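Local coordinates for protein packaging enzyme P4 (Pseudomonas phage phi6, PDB 4BLO) that hydrolyses nucleoside triphosphates as a hexameric RecA-like P-loop ATPase and probably uses that energy to package viral RNA, at residues L70-F76 with L167-I172; P142-I146 with G181-A185. All coordinates share one frame; numbering follows the deposited sequence.

Contact 1: residues L70-F76 with L167-I172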
ATOM      1  N   LEU L  70     -13.184 -36.897   9.387  1.00 65.68           N
ATOM      2  CA  LEU L  70     -14.352 -35.996   9.421  1.00 65.81           C
ATOM      3  C   LEU L  70     -14.878 -35.668   8.024  1.00 72.28           C
ATOM      4  O   LEU L  70     -14.073 -35.518   7.101  1.00 70.54           O
ATOM      5  CB  LEU L  70     -14.001 -34.687  10.156  1.00 62.87           C
ATOM      6  CG  LEU L  70     -13.321 -34.810  11.524  1.00 65.43           C
ATOM      7  CD1 LEU L  70     -12.462 -33.597  11.806  1.00 62.28           C
ATOM      8  CD2 LEU L  70     -14.333 -35.044  12.637  1.00 69.52           C
ATOM      9  N   LYS L  71     -16.221 -35.533   7.870  1.00 72.53           N
ATOM     10  CA  LYS L  71     -16.842 -35.189   6.578  1.00 73.89           C
ATOM     11  C   LYS L  71     -16.505 -33.739   6.186  1.00 76.09           C
ATOM     12  O   LYS L  71     -16.261 -33.459   5.006  1.00 75.74           O
ATOM     13  CB  LYS L  71     -18.360 -35.421   6.590  1.00 79.77           C
ATOM     14  CG  LYS L  71     -18.744 -36.830   6.129  1.00 94.50           C
ATOM     15  CD  LYS L  71     -20.076 -36.840   5.379  1.00105.32           C
ATOM     16  CE  LYS L  71     -20.442 -38.211   4.858  1.00116.88           C
ATOM     17  NZ  LYS L  71     -21.740 -38.208   4.129  1.00125.66           N
ATOM     18  N   ASP L  72     -16.447 -32.844   7.190  1.00 70.63           N
ATOM     19  CA  ASP L  72     -16.038 -31.451   7.037  1.00 68.28           C
ATOM     20  C   ASP L  72     -15.003 -31.095   8.117  1.00 68.46           C
ATOM     21  O   ASP L  72     -15.202 -31.375   9.302  1.00 67.90           O
ATOM     22  CB  ASP L  72     -17.238 -30.489   7.051  1.00 71.70           C
ATOM     23  CG  ASP L  72     -16.880 -29.032   6.776  1.00 83.98           C
ATOM     24  OD1 ASP L  72     -16.106 -28.781   5.834  1.00 83.78           O
ATOM     25  OD2 ASP L  72     -17.410 -28.138   7.488  1.00 90.81           O
ATOM     26  N   THR L  73     -13.893 -30.494   7.673  1.00 62.68           N
ATOM     27  CA  THR L  73     -12.721 -30.107   8.460  1.00 60.48           C
ATOM     28  C   THR L  73     -12.763 -28.629   8.962  1.00 62.64           C
ATOM     29  O   THR L  73     -11.805 -28.180   9.580  1.00 60.51           O
ATOM     30  CB  THR L  73     -11.451 -30.339   7.602  1.00 71.00           C
ATOM     31  OG1 THR L  73     -11.613 -29.676   6.346  1.00 74.44           O
ATOM     32  CG2 THR L  73     -11.150 -31.819   7.353  1.00 69.48           C
ATOM     33  N   ALA L  74     -13.866 -27.900   8.727  1.00 59.86           N
ATOM     34  CA  ALA L  74     -14.000 -26.497   9.142  1.00 59.04           C
ATOM     35  C   ALA L  74     -14.112 -26.339  10.668  1.00 63.64           C
ATOM     36  O   ALA L  74     -14.875 -27.065  11.297  1.00 65.72           O
ATOM     37  CB  ALA L  74     -15.201 -25.870   8.462  1.00 61.30           C
ATOM     38  N   ILE L  75     -13.312 -25.421  11.257  1.00 57.20           N
ATOM     39  CA  ILE L  75     -13.307 -25.110  12.689  1.00 55.65           C
ATOM     40  C   ILE L  75     -13.854 -23.680  12.880  1.00 58.88           C
ATOM     41  O   ILE L  75     -14.500 -23.393  13.889  1.00 59.63           O
ATOM     42  CB  ILE L  75     -11.883 -25.314  13.316  1.00 56.81           C
ATOM     43  CG1 ILE L  75     -11.950 -25.946  14.717  1.00 58.89           C
ATOM     44  CG2 ILE L  75     -10.995 -24.048  13.292  1.00 54.80           C
ATOM     45  CD1 ILE L  75     -10.564 -26.210  15.392  1.00 71.34           C
ATOM     46  N   PHE L  76     -13.606 -22.790  11.900  1.00 53.49           N
ATOM     47  CA  PHE L  76     -14.038 -21.398  11.950  1.00 52.46           C
ATOM     48  C   PHE L  76     -15.418 -21.250  11.317  1.00 60.17           C
ATOM     49  O   PHE L  76     -15.649 -21.740  10.207  1.00 60.28           O
ATOM     50  CB  PHE L  76     -13.006 -20.487  11.273  1.00 51.30           C
ATOM     51  CG  PHE L  76     -11.659 -20.459  11.954  1.00 49.99           C
ATOM     52  CD1 PHE L  76     -11.517 -19.930  13.234  1.00 51.99           C
ATOM     53  CD2 PHE L  76     -10.527 -20.928  11.306  1.00 50.12           C
ATOM     54  CE1 PHE L  76     -10.267 -19.904  13.859  1.00 51.37           C
ATOM     55  CE2 PHE L  76      -9.277 -20.909  11.929  1.00 51.27           C
ATOM     56  CZ  PHE L  76      -9.154 -20.394  13.198  1.00 49.60           C
ATOM     57  N   LEU L 167      -5.419 -24.559   8.131  1.00 38.18           N
ATOM     58  CA  LEU L 167      -5.192 -24.066   9.499  1.00 37.90           C
ATOM     59  C   LEU L 167      -6.205 -24.718  10.455  1.00 42.71           C
ATOM     60  O   LEU L 167      -5.855 -25.039  11.593  1.00 41.25           O
ATOM     61  CB  LEU L 167      -5.289 -22.524   9.560  1.00 37.57           C
ATOM     62  CG  LEU L 167      -5.211 -21.874  10.965  1.00 43.13           C
ATOM     63  CD1 LEU L 167      -3.860 -22.103  11.629  1.00 42.41           C
ATOM     64  CD2 LEU L 167      -5.541 -20.403  10.908  1.00 47.43           C
ATOM     65  N   ASP L 168      -7.452 -24.932   9.965  1.00 41.23           N
ATOM     66  CA  ASP L 168      -8.535 -25.600  10.692  1.00 42.10           C
ATOM     67  C   ASP L 168      -8.071 -26.991  11.138  1.00 46.32           C
ATOM     68  O   ASP L 168      -8.206 -27.324  12.321  1.00 47.03           O
ATOM     69  CB  ASP L 168      -9.799 -25.708   9.817  1.00 45.23           C
ATOM     70  CG  ASP L 168     -10.497 -24.414   9.464  1.00 51.94           C
ATOM     71  OD1 ASP L 168     -10.049 -23.359   9.920  1.00 49.28           O
ATOM     72  OD2 ASP L 168     -11.468 -24.460   8.699  1.00 61.39           O
ATOM     73  N   GLU L 169      -7.486 -27.776  10.193  1.00 40.87           N
ATOM     74  CA  GLU L 169      -6.944 -29.109  10.436  1.00 40.72           C
ATOM     75  C   GLU L 169      -5.836 -29.073  11.496  1.00 44.47           C
ATOM     76  O   GLU L 169      -5.830 -29.930  12.381  1.00 44.77           O
ATOM     77  CB  GLU L 169      -6.408 -29.731   9.136  1.00 42.28           C
ATOM     78  CG  GLU L 169      -7.485 -30.204   8.171  1.00 50.85           C
ATOM     79  CD  GLU L 169      -7.042 -30.510   6.756  1.00 60.32           C
ATOM     80  OE1 GLU L 169      -5.831 -30.373   6.466  1.00 68.72           O
ATOM     81  OE2 GLU L 169      -7.911 -30.856   5.922  1.00 44.05           O
ATOM     82  N   MET L 170      -4.926 -28.071  11.439  1.00 40.70           N
ATOM     83  CA  MET L 170      -3.832 -27.943  12.405  1.00 39.78           C
ATOM     84  C   MET L 170      -4.362 -27.816  13.828  1.00 44.76           C
ATOM     85  O   MET L 170      -3.923 -28.557  14.710  1.00 45.73           O
ATOM     86  CB  MET L 170      -2.929 -26.751  12.083  1.00 40.77           C
ATOM     87  CG  MET L 170      -1.605 -26.820  12.808  1.00 44.26           C
ATOM     88  SD  MET L 170      -0.926 -25.190  13.144  1.00 48.49           S
ATOM     89  CE  MET L 170      -1.974 -24.662  14.516  1.00 45.56           C
ATOM     90  N   LEU L 171      -5.319 -26.901  14.041  1.00 39.59           N
ATOM     91  CA  LEU L 171      -5.927 -26.656  15.345  1.00 38.72           C
ATOM     92  C   LEU L 171      -6.714 -27.874  15.833  1.00 43.65           C
ATOM     93  O   LEU L 171      -6.633 -28.183  17.019  1.00 43.92           O
ATOM     94  CB  LEU L 171      -6.814 -25.405  15.307  1.00 38.26           C
ATOM     95  CG  LEU L 171      -6.084 -24.072  15.044  1.00 40.66           C
ATOM     96  CD1 LEU L 171      -7.058 -22.992  14.678  1.00 39.38           C
ATOM     97  CD2 LEU L 171      -5.252 -23.645  16.242  1.00 43.85           C
ATOM     98  N   ILE L 172      -7.414 -28.591  14.927  1.00 40.24           N
ATOM     99  CA  ILE L 172      -8.177 -29.797  15.264  1.00 41.80           C
ATOM    100  C   ILE L 172      -7.243 -30.847  15.890  1.00 46.51           C
ATOM    101  O   ILE L 172      -7.535 -31.345  16.978  1.00 47.12           O
ATOM    102  CB  ILE L 172      -8.919 -30.363  14.019  1.00 45.41           C
ATOM    103  CG1 ILE L 172     -10.162 -29.533  13.696  1.00 46.52           C
ATOM    104  CG2 ILE L 172      -9.315 -31.826  14.214  1.00 47.41           C
ATOM    105  CD1 ILE L 172     -10.719 -29.772  12.320  1.00 46.32           C
TER
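Asp168 and Ile75 lie alongside each other, their side chains running in opposite directions where an irregular chain segment crosses the first turns of helix 167-179. The carboxylate of Asp168 points to the loop backbone, OD2 lying by Ala74 CA and Ile75 N, and takes a weak hydrogen bond from the amide of Ile75, with Ile75 N to Asp168 OD2 at 3.3 Å and an N-H...O angle of 156°. CG of Asp168 sits beside its own backbone N (chi1 -67°), which carries the oxygens to the loop at the level of residues 74 and 75. A short acidic side chain suits this place, since it can meet a main-chain N-H without holding the two backbones apart.

The CD1 tip of Ile75 lies 3.8 Å from CB of Leu171, whose side chain it crosses at nearly a right angle, and also packs against CG1 of Ile172. Ile75 also packs on Ile41 of helix 38-54. CG2 of the same isoleucine rests over one face of the neighbouring Phe76 ring. That ring extends along the helix to Leu167 and Leu171, with CZ of Phe76 3.7 Å from CD1 of Leu171, and Leu93 of a second subunit packs on it too.

Nearer the start of the segment, Thr73 and Glu169 pass at a slant, CG2 of Thr73 lying 3.7 Å from OE2 of Glu169. OE1 of Glu169 accepts the backbone amide of Ser165. With one weak bond beside several apolar contacts, shape and burial of the aliphatic side chains and the Phe76 ring probably carry most of the hold.

Contact 2: residues P142-I146 with G181-A185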
ATOM      1  N   PRO L 142       8.610 -35.924  19.234  1.00 42.04           N
ATOM      2  CA  PRO L 142       7.163 -35.756  19.518  1.00 40.65           C
ATOM      3  C   PRO L 142       6.318 -37.008  19.291  1.00 42.45           C
ATOM      4  O   PRO L 142       6.695 -37.842  18.479  1.00 41.06           O
ATOM      5  CB  PRO L 142       6.736 -34.666  18.565  1.00 40.71           C
ATOM      6  CG  PRO L 142       7.937 -34.409  17.717  1.00 44.25           C
ATOM      7  CD  PRO L 142       9.027 -35.257  17.988  1.00 41.02           C
ATOM      8  N   ASP L 143       5.174 -37.119  20.003  1.00 38.40           N
ATOM      9  CA  ASP L 143       4.265 -38.257  19.863  1.00 38.78           C
ATOM     10  C   ASP L 143       3.527 -38.190  18.519  1.00 39.95           C
ATOM     11  O   ASP L 143       3.396 -39.206  17.844  1.00 38.76           O
ATOM     12  CB  ASP L 143       3.250 -38.351  21.024  1.00 41.71           C
ATOM     13  CG  ASP L 143       3.838 -38.385  22.424  1.00 57.42           C
ATOM     14  OD1 ASP L 143       5.024 -38.746  22.567  1.00 59.65           O
ATOM     15  OD2 ASP L 143       3.104 -38.056  23.380  1.00 64.13           O
ATOM     16  N   VAL L 144       3.047 -36.996  18.150  1.00 36.68           N
ATOM     17  CA  VAL L 144       2.335 -36.735  16.898  1.00 36.61           C
ATOM     18  C   VAL L 144       3.091 -35.623  16.142  1.00 38.04           C
ATOM     19  O   VAL L 144       3.330 -34.555  16.701  1.00 39.37           O
ATOM     20  CB  VAL L 144       0.838 -36.377  17.171  1.00 41.27           C
ATOM     21  CG1 VAL L 144       0.107 -36.019  15.881  1.00 39.92           C
ATOM     22  CG2 VAL L 144       0.113 -37.521  17.888  1.00 43.34           C
ATOM     23  N   LEU L 145       3.469 -35.881  14.892  1.00 31.84           N
ATOM     24  CA  LEU L 145       4.173 -34.911  14.060  1.00 30.11           C
ATOM     25  C   LEU L 145       3.270 -34.431  12.923  1.00 33.63           C
ATOM     26  O   LEU L 145       3.038 -35.170  11.962  1.00 34.15           O
ATOM     27  CB  LEU L 145       5.505 -35.490  13.514  1.00 29.95           C
ATOM     28  CG  LEU L 145       6.265 -34.670  12.439  1.00 33.36           C
ATOM     29  CD1 LEU L 145       6.888 -33.401  13.005  1.00 31.40           C
ATOM     30  CD2 LEU L 145       7.312 -35.518  11.762  1.00 38.19           C
ATOM     31  N   ILE L 146       2.747 -33.189  13.053  1.00 28.25           N
ATOM     32  CA  ILE L 146       1.910 -32.561  12.037  1.00 26.99           C
ATOM     33  C   ILE L 146       2.839 -31.979  11.004  1.00 29.04           C
ATOM     34  O   ILE L 146       3.737 -31.199  11.343  1.00 27.14           O
ATOM     35  CB  ILE L 146       0.933 -31.500  12.610  1.00 29.66           C
ATOM     36  CG1 ILE L 146      -0.050 -32.114  13.639  1.00 30.74           C
ATOM     37  CG2 ILE L 146       0.194 -30.735  11.472  1.00 28.43           C
ATOM     38  CD1 ILE L 146      -0.778 -31.086  14.435  1.00 33.11           C
ATOM     39  N   GLY L 181      -3.404 -35.448  26.123  1.00 48.56           N
ATOM     40  CA  GLY L 181      -2.095 -35.650  26.733  1.00 47.70           C
ATOM     41  C   GLY L 181      -0.955 -35.926  25.780  1.00 49.05           C
ATOM     42  O   GLY L 181       0.193 -36.011  26.224  1.00 49.33           O
ATOM     43  N   PHE L 182      -1.250 -36.036  24.467  1.00 42.51           N
ATOM     44  CA  PHE L 182      -0.237 -36.284  23.448  1.00 41.42           C
ATOM     45  C   PHE L 182       0.686 -35.110  23.268  1.00 47.05           C
ATOM     46  O   PHE L 182       0.251 -33.966  23.379  1.00 47.60           O
ATOM     47  CB  PHE L 182      -0.880 -36.617  22.088  1.00 41.99           C
ATOM     48  CG  PHE L 182      -1.520 -37.975  22.020  1.00 43.80           C
ATOM     49  CD1 PHE L 182      -0.749 -39.114  21.834  1.00 47.66           C
ATOM     50  CD2 PHE L 182      -2.892 -38.117  22.145  1.00 45.76           C
ATOM     51  CE1 PHE L 182      -1.342 -40.380  21.782  1.00 50.59           C
ATOM     52  CE2 PHE L 182      -3.486 -39.372  22.088  1.00 50.81           C
ATOM     53  CZ  PHE L 182      -2.707 -40.499  21.908  1.00 50.17           C
ATOM     54  N   ASN L 183       1.951 -35.394  22.955  1.00 44.63           N
ATOM     55  CA  ASN L 183       2.966 -34.392  22.663  1.00 43.08           C
ATOM     56  C   ASN L 183       2.918 -34.120  21.176  1.00 46.72           C
ATOM     57  O   ASN L 183       3.487 -34.876  20.370  1.00 45.64           O
ATOM     58  CB  ASN L 183       4.340 -34.863  23.118  1.00 46.25           C
ATOM     59  CG  ASN L 183       4.496 -34.956  24.613  1.00 59.94           C
ATOM     60  OD1 ASN L 183       5.263 -35.775  25.117  1.00 58.82           O
ATOM     61  ND2 ASN L 183       3.812 -34.101  25.356  1.00 45.28           N
ATOM     62  N   VAL L 184       2.170 -33.066  20.811  1.00 42.88           N
ATOM     63  CA  VAL L 184       1.911 -32.656  19.433  1.00 40.47           C
ATOM     64  C   VAL L 184       2.936 -31.618  18.989  1.00 44.21           C
ATOM     65  O   VAL L 184       3.270 -30.705  19.750  1.00 43.05           O
ATOM     66  CB  VAL L 184       0.455 -32.135  19.268  1.00 43.15           C
ATOM     67  CG1 VAL L 184       0.152 -31.771  17.825  1.00 42.03           C
ATOM     68  CG2 VAL L 184      -0.558 -33.161  19.759  1.00 44.78           C
ATOM     69  N   ALA L 185       3.424 -31.763  17.738  1.00 40.71           N
ATOM     70  CA  ALA L 185       4.364 -30.840  17.110  1.00 38.92           C
ATOM     71  C   ALA L 185       3.914 -30.482  15.713  1.00 44.54           C
ATOM     72  O   ALA L 185       3.332 -31.324  15.029  1.00 47.10           O
ATOM     73  CB  ALA L 185       5.743 -31.451  17.066  1.00 39.56           C
TER
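Pro142, just before strand 144-147, packs on Ala185 of strand 184-187, the two strands lying side by side and parallel in the central sheet of the RecA-like P-loop fold. CB of Pro142 is 3.7 Å from CB of Ala185, and Leu136 of helix 132-140 packs on both; the small methyl leaves room for the proline ring.

Asp143 comes next and binds the backbone of Asn183 just before the strands begin to pair. Its OD2 accepts the amide of Asn183 at 2.9 Å, the N-H approaching from above the carboxylate plane. CG stands beside the aspartate's own N (chi1 -55°), which brings the carboxylate back across Asn183, its plane turned 31° from that of the Asn183 side-chain amide. The carbonyl of Asn183 answers with two bonds, a bent, weak one from Asp143 N and a nearly straight one from Val144 N at 3.1 Å.

Val144 pairs with Val184 on one face of the sheet, beta-branched residues well suited to extended strands under helix 167-179, and its carbonyl receives Ala185 N at 3.0 Å. Leu145 lies on the opposite face with Ala185 and packs on Leu136 and Asn137 of helix 132-140, which follows the P-loop; its side chain is about 9 Å from the bound calcium ion.

Ile146 returns to the face of Val144, where Val173 and Cys174 cover it. Its amide donates to Ala185 O at 2.8 Å, and its CD1 reaches CG1 of Val184 at 3.6 Å.

How the contacts relate
From the N terminus the chain first lays down 70-76, then passes through the P-loop strand and helix 132-140 to 142-146. It goes on through strand 161-163 to helix 167-179, whose first turns close contact 1 across 90 intervening residues. The same helix leads directly to 181-185, which closes contact 2 across a shorter loop of 34. The segments alternate along the sequence, so the two closures cross. Helix 167-179 thus joins them: contact 1 ties its start to the loop after helix 66-69, and contact 2 sets the strand that follows it into the central sheet. Their centres are about 17 Å apart, yet Met170 O touches Ile146 CD1 at 4.0 Å.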